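Local coordinates for protein B-agarase (Saccharophagus degradans, PDB 4BQ2) that probably acts as a family 50 exo-beta-agarase, hydrolysing the beta-linkages of agarose from the chain ends, at residues H82-Y87 with K180-D185; N346-Y351 with E374-Y379; N596-G601 with Y620-S625. All blocks are in the same frame, centred on the assembly; numbering follows the deposited sequence.

Followed from the N terminus, the three contacts come in series, neither nested nor crossing. Contact 1 closes a long loop of 92 intervening residues and joins strand 84-92 to strand 180-191 inside the CBM-like region; strand 180-191 also carries the calcium ligand Asp185. Contact 2 brackets 22 residues, tying the loop after helix 339-342 to the end of strand 373-376 and the start of helix 378-387. Contact 3 spans 18 residues, linking strand 598-599 to the turn before strand 624-627 in what is probably the catalytic (beta/alpha)8 barrel. The contacts do not touch, with nearest atoms about 18 to 24 Å apart, but Lys180 of contact 1 reaches Glu631, beyond contact 3 in sequence.

Contact 1: residues H82-Y87 with K180-D185. With CA (calcium ion), chain K.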
loop_
_atom_site.group_PDB
_atom_site.type_symbol
_atom_site.label_atom_id
_atom_site.label_comp_id
_atom_site.label_asym_id
_atom_site.label_seq_id
_atom_site.Cartn_x
_atom_site.Cartn_y
_atom_site.Cartn_z
ATOM N N HIS A 82 -1.341 -23.861 -6.520
ATOM C CA HIS A 82 -1.401 -22.455 -6.113
ATOM C C HIS A 82 -2.697 -21.765 -6.475
ATOM O O HIS A 82 -3.257 -22.035 -7.520
ATOM C CB HIS A 82 -0.239 -21.712 -6.737
ATOM C CG HIS A 82 1.071 -22.329 -6.413
ATOM N ND1 HIS A 82 1.656 -22.205 -5.173
ATOM C CD2 HIS A 82 1.879 -23.138 -7.131
ATOM C CE1 HIS A 82 2.789 -22.884 -5.153
ATOM N NE2 HIS A 82 2.951 -23.452 -6.330
ATOM N N SER A 83 -3.165 -20.880 -5.588
ATOM C CA SER A 83 -4.258 -19.985 -5.915
ATOM C C SER A 83 -3.693 -18.947 -6.865
ATOM O O SER A 83 -2.467 -18.813 -6.985
ATOM C CB SER A 83 -4.845 -19.303 -4.665
ATOM O OG SER A 83 -3.922 -18.404 -4.102
ATOM N N THR A 84 -4.593 -18.217 -7.525
ATOM C CA THR A 84 -4.263 -17.247 -8.550
ATOM C C THR A 84 -4.970 -15.941 -8.256
ATOM O O THR A 84 -6.183 -15.927 -8.075
ATOM C CB THR A 84 -4.772 -17.754 -9.948
ATOM O OG1 THR A 84 -4.241 -19.046 -10.206
ATOM C CG2 THR A 84 -4.374 -16.793 -11.060
ATOM N N GLN A 85 -4.227 -14.838 -8.215
ATOM C CA GLN A 85 -4.839 -13.520 -8.119
ATOM C C GLN A 85 -4.910 -12.969 -9.552
ATOM O O GLN A 85 -3.869 -12.710 -10.187
ATOM C CB GLN A 85 -4.055 -12.571 -7.197
ATOM C CG GLN A 85 -4.614 -11.147 -7.248
ATOM C CD GLN A 85 -3.884 -10.169 -6.367
ATOM O OE1 GLN A 85 -2.872 -10.514 -5.733
ATOM N NE2 GLN A 85 -4.339 -8.910 -6.373
ATOM N N PHE A 86 -6.132 -12.839 -10.072
ATOM C CA PHE A 86 -6.357 -12.241 -11.365
ATOM C C PHE A 86 -6.585 -10.741 -11.232
ATOM O O PHE A 86 -7.346 -10.282 -10.334
ATOM C CB PHE A 86 -7.620 -12.854 -12.023
ATOM C CG PHE A 86 -7.327 -13.861 -13.077
ATOM C CD1 PHE A 86 -6.136 -13.786 -13.841
ATOM C CD2 PHE A 86 -8.247 -14.864 -13.365
ATOM C CE1 PHE A 86 -5.888 -14.702 -14.862
ATOM C CE2 PHE A 86 -8.005 -15.783 -14.371
ATOM C CZ PHE A 86 -6.813 -15.716 -15.110
ATOM N N TYR A 87 -5.956 -9.990 -12.138
ATOM C CA TYR A 87 -6.278 -8.599 -12.358
ATOM C C TYR A 87 -7.193 -8.544 -13.556
ATOM O O TYR A 87 -6.846 -9.085 -14.604
ATOM C CB TYR A 87 -5.006 -7.798 -12.622
ATOM C CG TYR A 87 -4.150 -7.645 -11.374
ATOM C CD1 TYR A 87 -3.202 -8.599 -11.051
ATOM C CD2 TYR A 87 -4.315 -6.556 -10.529
ATOM C CE1 TYR A 87 -2.402 -8.477 -9.899
ATOM C CE2 TYR A 87 -3.537 -6.413 -9.376
ATOM C CZ TYR A 87 -2.588 -7.380 -9.073
ATOM O OH TYR A 87 -1.814 -7.217 -7.936
ATOM N N LYS A 180 0.874 -20.282 -12.711
ATOM C CA LYS A 180 -0.526 -20.331 -12.308
ATOM C C LYS A 180 -1.346 -20.926 -13.488
ATOM O O LYS A 180 -1.081 -20.645 -14.653
ATOM C CB LYS A 180 -1.069 -18.918 -11.978
ATOM C CG LYS A 180 -0.335 -18.164 -10.855
ATOM C CD LYS A 180 -0.199 -19.027 -9.604
ATOM C CE LYS A 180 0.565 -18.345 -8.440
ATOM N NZ LYS A 180 -0.150 -17.104 -7.979
ATOM N N THR A 181 -2.343 -21.738 -13.185
ATOM C CA THR A 181 -3.215 -22.316 -14.238
ATOM C C THR A 181 -4.677 -22.201 -13.777
ATOM O O THR A 181 -4.989 -22.551 -12.631
ATOM C CB THR A 181 -2.875 -23.802 -14.491
ATOM O OG1 THR A 181 -1.491 -23.921 -14.843
ATOM C CG2 THR A 181 -3.765 -24.420 -15.637
ATOM N N VAL A 182 -5.546 -21.705 -14.657
ATOM C CA VAL A 182 -6.952 -21.591 -14.341
ATOM C C VAL A 182 -7.784 -22.255 -15.435
ATOM O O VAL A 182 -7.282 -22.498 -16.543
ATOM C CB VAL A 182 -7.392 -20.115 -14.200
ATOM C CG1 VAL A 182 -6.654 -19.445 -13.035
ATOM C CG2 VAL A 182 -7.200 -19.353 -15.524
ATOM N N ILE A 183 -9.055 -22.537 -15.104
ATOM C CA ILE A 183 -10.059 -22.852 -16.114
ATOM C C ILE A 183 -11.071 -21.729 -16.033
ATOM O O ILE A 183 -11.511 -21.366 -14.942
ATOM C CB ILE A 183 -10.813 -24.181 -15.852
ATOM C CG1 ILE A 183 -9.859 -25.322 -15.542
ATOM C CG2 ILE A 183 -11.699 -24.553 -17.038
ATOM C CD1 ILE A 183 -8.857 -25.591 -16.635
ATOM N N ILE A 184 -11.441 -21.192 -17.185
ATOM C CA ILE A 184 -12.397 -20.099 -17.311
ATOM C C ILE A 184 -13.564 -20.616 -18.162
ATOM O O ILE A 184 -13.348 -21.304 -19.162
ATOM C CB ILE A 184 -11.755 -18.882 -18.000
ATOM C CG1 ILE A 184 -10.579 -18.307 -17.149
ATOM C CG2 ILE A 184 -12.800 -17.802 -18.295
ATOM C CD1 ILE A 184 -9.701 -17.324 -17.909
ATOM N N ASP A 185 -14.789 -20.283 -17.781
ATOM C CA ASP A 185 -15.958 -20.684 -18.584
ATOM C C ASP A 185 -17.059 -19.661 -18.424
ATOM O O ASP A 185 -17.067 -18.888 -17.442
ATOM C CB ASP A 185 -16.386 -22.100 -18.187
ATOM C CG ASP A 185 -17.330 -22.740 -19.209
ATOM O OD1 ASP A 185 -17.585 -22.126 -20.270
ATOM O OD2 ASP A 185 -17.859 -23.835 -18.926
HETATM CA CA CA K . -18.528 -24.344 -21.275
HETATM O O HOH W 1 -2.527 -22.526 -10.148
HETATM O O HOH W 2 -1.229 -14.885 -9.010
HETATM O O HOH W 3 -20.543 -23.912 -20.945
#
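Lys180 reaches across to the backbone of 82-87, its chain bent at chi2 and again at chi4 (62°), which brings the ammonium back to Ser83. Lys180 NZ donates to Ser83 O at 3.0 Å, in the carbonyl plane and with a C=O...N angle of 148°. Water 2 accepts a second bond from Lys180 NZ at 2.7 Å and one from Gln85 N, while Glu631 forms a salt bridge with the same ammonium, so the ammonium has three polar partners. The methylenes run alongside His82, whose CB lies 3.9 Å from Lys180 CE.

Thr84 packs nearer the root of the lysine, with OG1 3.6 Å from Lys180 CB and 3.7 Å from Val182 CG1; its hydroxyl is hydrogen-bonded to Ser78. Strand 84-87 pairs with strands 97-104 and 166-174, whereas strand 180-185 pairs with 36-44 and 70-79. With no direct backbone-to-backbone bond between them, the segments meet mainly through side chains, apparently between two layers, their axes 8.2 Å apart at closest approach and turned by 71°, consistent with the beta-sandwich of carbohydrate-binding modules.

Farther along both strands, the far end of the Phe86 ring meets Val182 from the opposite direction, with CZ 3.7 Å from Val182 CG2, and Phe86 CE2 lies 4.2 Å from Ile184 CD1. Water 1 lies between the backbones at the other end, hydrogen-bonded to His82 O and accepting from Thr181 N. Further along the strand, both carboxylate oxygens of Asp185 bind the calcium ion, whose shell is completed by Asp7, Glu9, Ser37, Lys38 and water 3.

Contact 2: residues N346-Y351 with E374-Y379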
loop_
_atom_site.group_PDB
_atom_site.type_symbol
_atom_site.label_atom_id
_atom_site.label_comp_id
_atom_site.label_asym_id
_atom_site.label_seq_id
_atom_site.Cartn_x
_atom_site.Cartn_y
_atom_site.Cartn_z
ATOM N N ASN A 346 -23.579 -0.305 14.251
ATOM C CA ASN A 346 -24.639 -0.829 15.115
ATOM C C ASN A 346 -24.503 -0.272 16.531
ATOM O O ASN A 346 -25.488 -0.205 17.270
ATOM C CB ASN A 346 -24.661 -2.361 15.175
ATOM C CG ASN A 346 -25.339 -3.003 13.965
ATOM O OD1 ASN A 346 -25.998 -2.346 13.181
ATOM N ND2 ASN A 346 -25.141 -4.287 13.811
ATOM N N TRP A 347 -23.281 0.103 16.915
ATOM C CA TRP A 347 -23.051 0.633 18.262
ATOM C C TRP A 347 -21.954 1.666 18.259
ATOM O O TRP A 347 -20.845 1.393 17.790
ATOM C CB TRP A 347 -22.662 -0.499 19.219
ATOM C CG TRP A 347 -22.317 -0.045 20.635
ATOM C CD1 TRP A 347 -23.195 0.120 21.670
ATOM C CD2 TRP A 347 -21.009 0.276 21.166
ATOM N NE1 TRP A 347 -22.522 0.513 22.810
ATOM C CE2 TRP A 347 -21.184 0.619 22.528
ATOM C CE3 TRP A 347 -19.711 0.296 20.624
ATOM C CZ2 TRP A 347 -20.103 0.979 23.364
ATOM C CZ3 TRP A 347 -18.647 0.655 21.440
ATOM C CH2 TRP A 347 -18.847 0.991 22.801
ATOM N N LEU A 348 -22.256 2.846 18.795
ATOM C CA LEU A 348 -21.221 3.834 19.125
ATOM C C LEU A 348 -21.526 4.355 20.534
ATOM O O LEU A 348 -22.697 4.531 20.882
ATOM C CB LEU A 348 -21.187 4.969 18.111
ATOM C CG LEU A 348 -20.648 4.643 16.711
ATOM C CD1 LEU A 348 -20.931 5.812 15.786
ATOM C CD2 LEU A 348 -19.150 4.344 16.763
ATOM N N PRO A 349 -20.487 4.544 21.372
ATOM C CA PRO A 349 -20.725 4.911 22.775
ATOM C C PRO A 349 -21.189 6.352 23.021
ATOM O O PRO A 349 -20.800 7.260 22.291
ATOM C CB PRO A 349 -19.345 4.672 23.436
ATOM C CG PRO A 349 -18.357 4.831 22.308
ATOM C CD PRO A 349 -19.063 4.229 21.120
ATOM N N ASP A 350 -22.029 6.543 24.053
ATOM C CA ASP A 350 -22.344 7.883 24.587
ATOM C C ASP A 350 -21.099 8.452 25.275
ATOM O O ASP A 350 -20.226 7.679 25.654
ATOM C CB ASP A 350 -23.489 7.791 25.614
ATOM C CG ASP A 350 -24.763 7.190 25.024
ATOM O OD1 ASP A 350 -25.066 7.454 23.832
ATOM O OD2 ASP A 350 -25.463 6.451 25.758
ATOM N N TYR A 351 -21.083 9.780 25.447
ATOM C CA TYR A 351 -20.000 10.555 26.087
ATOM C C TYR A 351 -19.572 10.015 27.443
ATOM O O TYR A 351 -18.401 10.132 27.825
ATOM C CB TYR A 351 -20.435 12.017 26.264
ATOM C CG TYR A 351 -21.468 12.231 27.362
ATOM C CD1 TYR A 351 -22.664 11.519 27.367
ATOM C CD2 TYR A 351 -21.254 13.151 28.388
ATOM C CE1 TYR A 351 -23.606 11.707 28.353
ATOM C CE2 TYR A 351 -22.200 13.340 29.384
ATOM C CZ TYR A 351 -23.373 12.615 29.353
ATOM O OH TYR A 351 -24.329 12.780 30.326
ATOM N N GLU A 374 -15.522 13.198 13.043
ATOM C CA GLU A 374 -15.365 12.288 14.153
ATOM C C GLU A 374 -15.049 10.889 13.601
ATOM O O GLU A 374 -15.540 10.480 12.534
ATOM C CB GLU A 374 -16.631 12.300 15.018
ATOM C CG GLU A 374 -16.669 11.240 16.118
ATOM C CD GLU A 374 -18.066 11.052 16.681
ATOM O OE1 GLU A 374 -18.834 10.226 16.117
ATOM O OE2 GLU A 374 -18.386 11.723 17.691
ATOM N N ALA A 375 -14.157 10.190 14.300
ATOM C CA ALA A 375 -13.821 8.819 13.961
ATOM C C ALA A 375 -13.820 7.978 15.253
ATOM O O ALA A 375 -13.808 8.537 16.357
ATOM C CB ALA A 375 -12.483 8.779 13.222
ATOM N N TYR A 376 -13.915 6.659 15.138
ATOM C CA TYR A 376 -13.850 5.818 16.327
ATOM C C TYR A 376 -12.883 4.683 16.069
ATOM O O TYR A 376 -12.855 4.125 14.969
ATOM C CB TYR A 376 -15.240 5.278 16.730
ATOM C CG TYR A 376 -15.278 4.564 18.084
ATOM C CD1 TYR A 376 -15.331 5.299 19.264
ATOM C CD2 TYR A 376 -15.259 3.169 18.169
ATOM C CE1 TYR A 376 -15.375 4.680 20.506
ATOM C CE2 TYR A 376 -15.291 2.530 19.408
ATOM C CZ TYR A 376 -15.362 3.305 20.579
ATOM O OH TYR A 376 -15.394 2.721 21.833
ATOM N N SER A 377 -12.048 4.390 17.065
ATOM C CA SER A 377 -11.124 3.263 16.988
ATOM C C SER A 377 -11.655 2.073 17.780
ATOM O O SER A 377 -11.499 2.001 19.011
ATOM C CB SER A 377 -9.712 3.653 17.488
ATOM O OG SER A 377 -8.891 2.486 17.427
ATOM N N PHE A 378 -12.286 1.142 17.075
ATOM C CA PHE A 378 -12.741 -0.097 17.692
ATOM C C PHE A 378 -11.566 -0.930 18.247
ATOM O O PHE A 378 -11.674 -1.525 19.328
ATOM C CB PHE A 378 -13.587 -0.903 16.713
ATOM C CG PHE A 378 -14.939 -0.297 16.476
ATOM C CD1 PHE A 378 -15.994 -0.550 17.365
ATOM C CD2 PHE A 378 -15.159 0.540 15.380
ATOM C CE1 PHE A 378 -17.248 0.034 17.142
ATOM C CE2 PHE A 378 -16.407 1.111 15.161
ATOM C CZ PHE A 378 -17.440 0.861 16.044
ATOM N N TYR A 379 -10.455 -0.957 17.517
ATOM C CA TYR A 379 -9.243 -1.660 18.008
ATOM C C TYR A 379 -8.810 -1.114 19.382
ATOM O O TYR A 379 -8.579 -1.875 20.324
ATOM C CB TYR A 379 -8.092 -1.558 16.975
ATOM C CG TYR A 379 -6.835 -2.312 17.360
ATOM C CD1 TYR A 379 -6.696 -3.662 17.080
ATOM C CD2 TYR A 379 -5.778 -1.665 18.007
ATOM C CE1 TYR A 379 -5.548 -4.360 17.432
ATOM C CE2 TYR A 379 -4.623 -2.355 18.368
ATOM C CZ TYR A 379 -4.522 -3.704 18.080
ATOM O OH TYR A 379 -3.380 -4.383 18.436
#
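Tyr376 points its ring into the loop 346-351, where it meets Leu348, Pro349 and Trp347 in turn. The ring is set on its course by a first torsion that places CG anti to the backbone N (chi1 -171°). At the root, Tyr376 CB lies 4.0 Å from Leu348 CD2, and the same methyl remains close to CG as the leucine and tyrosine side chains slide past each other in opposite directions. Farther out, Tyr376 CE1 comes 3.5 Å from Pro349 CG, and the proline, coming from the opposite direction, lies against the ring. Its CD sits over one face of the tyrosine, 4.2 Å from the ring centroid and 28° off the normal, a CH-pi contact. CZ keeps both Pro349 CG and Pro349 CD as neighbours. At the tip, Tyr376 OH lies 3.7 Å from Pro349 CG and 3.9 Å from Trp347 CZ3, the indole crossing the phenol at a slant, and is hydrogen-bonded to Leu355 O.

Phe378, at the start of helix 378-387, extends the cluster. Phe378 CZ lies 3.9 Å from Leu348 CD2, the two side chains crossing at about a right angle, while Trp347 O stands at the edge of the phenyl ring, in its plane. Tyr376 CD2 lies above the centre of the same ring. Trp347 CE3 is 4.3 Å from Phe378 CE1, so the indole touches both Tyr376 and Phe378.

The contact thus fastens an irregular loop to the junction between strand 373-376 and its following helix. Between the segments it depends on shape and on aromatic and aliphatic carbon, without hydrogen bonds; the buried phenol hydroxyl uses the loop backbone at Leu355, which probably fixes how far the ring can shift.

Contact 3: residues N596-G601 with Y620-S625; sequences NHLYLG and YADVVS
Hydrogen bonds with Asp622, Val623 and Ser625 grip three successive peptide groups of 596-601. Tyr599 N donates to Asp622 OD2 at 2.7 Å, nearly straight at 175°, OD2 receiving it on its anti lone pair. In return Tyr599 O accepts two weak bonds, from Asp622 N (2.9 Å, bent to 126°) and from Val623 N at 3.4 Å. One residue on, Ser625 OG donates to Leu600 O at 2.6 Å, in the carbonyl plane. Its chi1 of 44° sets the hydroxyl between the backbone N and the carbonyl carbon, and the same oxygen is hydrogen-bonded to Arg603 N. A CA-H...O contact, Leu600 CA to Val623 O at 3.4 Å, adds to the backbone approach.

Van der Waals contacts fill in around these bonds. Leu598 CD2 presses on Asp622 CB at 3.5 Å, the leucine slanting across the aspartate. Leu600 and Val623, an apolar pair, lie side by side and point the same way, with Leu600 CD2 3.7 Å from Val623 CB. The Tyr599 ring brings CD2 to 3.7 Å from Ala621 CA and makes an apolar contact from CE2 to Ala621 CB, with Tyr620 O near its plane at the edge; Phe583 and Val586 of helix 565-593 pack against it.

Strand 598-599, helix 611-620 and strand 624-627 follow one another as a probable beta-alpha-beta unit, consistent with the (beta/alpha)8 barrel expected of this family, and the contact joins the first strand to the turn and start of the second. Asp622, just past the helix, has two polar partners: OD2 serves the strand, while OD1 weakly bonds a glycerol probably left from crystallisation. Where the backbone bonds between strand and turn are weak, a carboxylate and a hydroxyl therefore supply the firmer links, which probably holds the turn in place against the strand.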
loop_
_atom_site.group_PDB
_atom_site.type_symbol
_atom_site.label_atom_id
_atom_site.label_comp_id
_atom_site.label_asym_id
_atom_site.label_seq_id
_atom_site.Cartn_x
_atom_site.Cartn_y
_atom_site.Cartn_z
ATOM N N ASN A 596 25.267 8.984 13.530
ATOM C CA ASN A 596 25.588 7.579 13.682
ATOM C C ASN A 596 24.633 6.625 12.945
ATOM O O ASN A 596 24.961 5.454 12.775
ATOM C CB ASN A 596 25.585 7.206 15.157
ATOM C CG ASN A 596 26.537 8.049 15.988
ATOM O OD1 ASN A 596 26.113 8.828 16.875
ATOM N ND2 ASN A 596 27.800 7.943 15.694
ATOM N N HIS A 597 23.468 7.121 12.516
ATOM C CA HIS A 597 22.388 6.232 12.086
ATOM C C HIS A 597 22.215 6.159 10.583
ATOM O O HIS A 597 22.456 7.141 9.885
ATOM C CB HIS A 597 21.079 6.629 12.785
ATOM C CG HIS A 597 21.095 6.278 14.233
ATOM N ND1 HIS A 597 21.629 7.108 15.195
ATOM C CD2 HIS A 597 20.669 5.169 14.879
ATOM C CE1 HIS A 597 21.548 6.511 16.375
ATOM N NE2 HIS A 597 20.947 5.344 16.211
ATOM N N LEU A 598 21.856 4.963 10.105
ATOM C CA LEU A 598 21.611 4.727 8.670
ATOM C C LEU A 598 20.423 5.522 8.178
ATOM O O LEU A 598 19.379 5.621 8.875
ATOM C CB LEU A 598 21.318 3.246 8.429
ATOM C CG LEU A 598 22.442 2.307 8.819
ATOM C CD1 LEU A 598 21.944 0.868 8.755
ATOM C CD2 LEU A 598 23.599 2.547 7.861
ATOM N N TYR A 599 20.573 6.122 7.000
ATOM C CA TYR A 599 19.462 6.812 6.392
ATOM C C TYR A 599 18.905 5.844 5.354
ATOM O O TYR A 599 19.632 5.341 4.506
ATOM C CB TYR A 599 19.908 8.151 5.752
ATOM C CG TYR A 599 18.959 8.687 4.700
ATOM C CD1 TYR A 599 17.584 8.787 4.946
ATOM C CD2 TYR A 599 19.448 9.144 3.476
ATOM C CE1 TYR A 599 16.717 9.272 3.986
ATOM C CE2 TYR A 599 18.606 9.632 2.498
ATOM C CZ TYR A 599 17.241 9.682 2.748
ATOM O OH TYR A 599 16.417 10.181 1.781
ATOM N N LEU A 600 17.607 5.606 5.409
ATOM C CA LEU A 600 17.003 4.494 4.675
ATOM C C LEU A 600 16.172 4.896 3.456
ATOM O O LEU A 600 15.350 4.109 2.983
ATOM C CB LEU A 600 16.160 3.646 5.638
ATOM C CG LEU A 600 16.874 3.161 6.912
ATOM C CD1 LEU A 600 15.818 2.602 7.853
ATOM C CD2 LEU A 600 17.970 2.116 6.614
ATOM N N GLY A 601 16.358 6.103 2.934
ATOM C CA GLY A 601 15.660 6.437 1.667
ATOM C C GLY A 601 14.198 6.846 1.837
ATOM O O GLY A 601 13.812 7.269 2.921
ATOM N N TYR A 620 22.950 8.706 -1.958
ATOM C CA TYR A 620 22.867 9.341 -0.648
ATOM C C TYR A 620 22.359 8.454 0.489
ATOM O O TYR A 620 22.787 8.607 1.630
ATOM C CB TYR A 620 22.005 10.611 -0.715
ATOM C CG TYR A 620 22.634 11.725 -1.534
ATOM C CD1 TYR A 620 23.650 12.523 -1.002
ATOM C CD2 TYR A 620 22.213 11.975 -2.823
ATOM C CE1 TYR A 620 24.233 13.537 -1.742
ATOM C CE2 TYR A 620 22.796 12.982 -3.574
ATOM C CZ TYR A 620 23.798 13.753 -3.015
ATOM O OH TYR A 620 24.346 14.767 -3.744
ATOM N N ALA A 621 21.417 7.562 0.192
ATOM C CA ALA A 621 20.886 6.652 1.208
ATOM C C ALA A 621 21.891 5.556 1.517
ATOM O O ALA A 621 22.554 5.036 0.605
ATOM C CB ALA A 621 19.587 6.044 0.731
ATOM N N ASP A 622 22.022 5.220 2.803
ATOM C CA ASP A 622 22.810 4.052 3.223
ATOM C C ASP A 622 22.162 2.782 2.702
ATOM O O ASP A 622 22.840 1.846 2.321
ATOM C CB ASP A 622 22.915 4.005 4.744
ATOM C CG ASP A 622 23.654 5.224 5.313
ATOM O OD1 ASP A 622 24.886 5.299 5.163
ATOM O OD2 ASP A 622 23.006 6.130 5.856
ATOM N N VAL A 623 20.830 2.758 2.711
ATOM C CA VAL A 623 20.062 1.588 2.290
ATOM C C VAL A 623 18.890 2.150 1.438
ATOM O O VAL A 623 18.207 3.075 1.887
ATOM C CB VAL A 623 19.481 0.819 3.501
ATOM C CG1 VAL A 623 18.672 -0.376 3.025
ATOM C CG2 VAL A 623 20.572 0.311 4.432
ATOM N N VAL A 624 18.679 1.620 0.227
ATOM C CA VAL A 624 17.592 2.081 -0.640
ATOM C C VAL A 624 16.308 1.305 -0.324
ATOM O O VAL A 624 16.314 0.052 -0.316
ATOM C CB VAL A 624 17.950 1.916 -2.142
ATOM C CG1 VAL A 624 16.841 2.507 -2.999
ATOM C CG2 VAL A 624 19.267 2.645 -2.460
ATOM N N SER A 625 15.205 2.013 -0.061
ATOM C CA SER A 625 13.941 1.317 0.322
ATOM C C SER A 625 12.919 1.329 -0.792
ATOM O O SER A 625 12.753 2.350 -1.493
ATOM C CB SER A 625 13.306 1.948 1.566
ATOM O OG SER A 625 13.351 3.345 1.450
#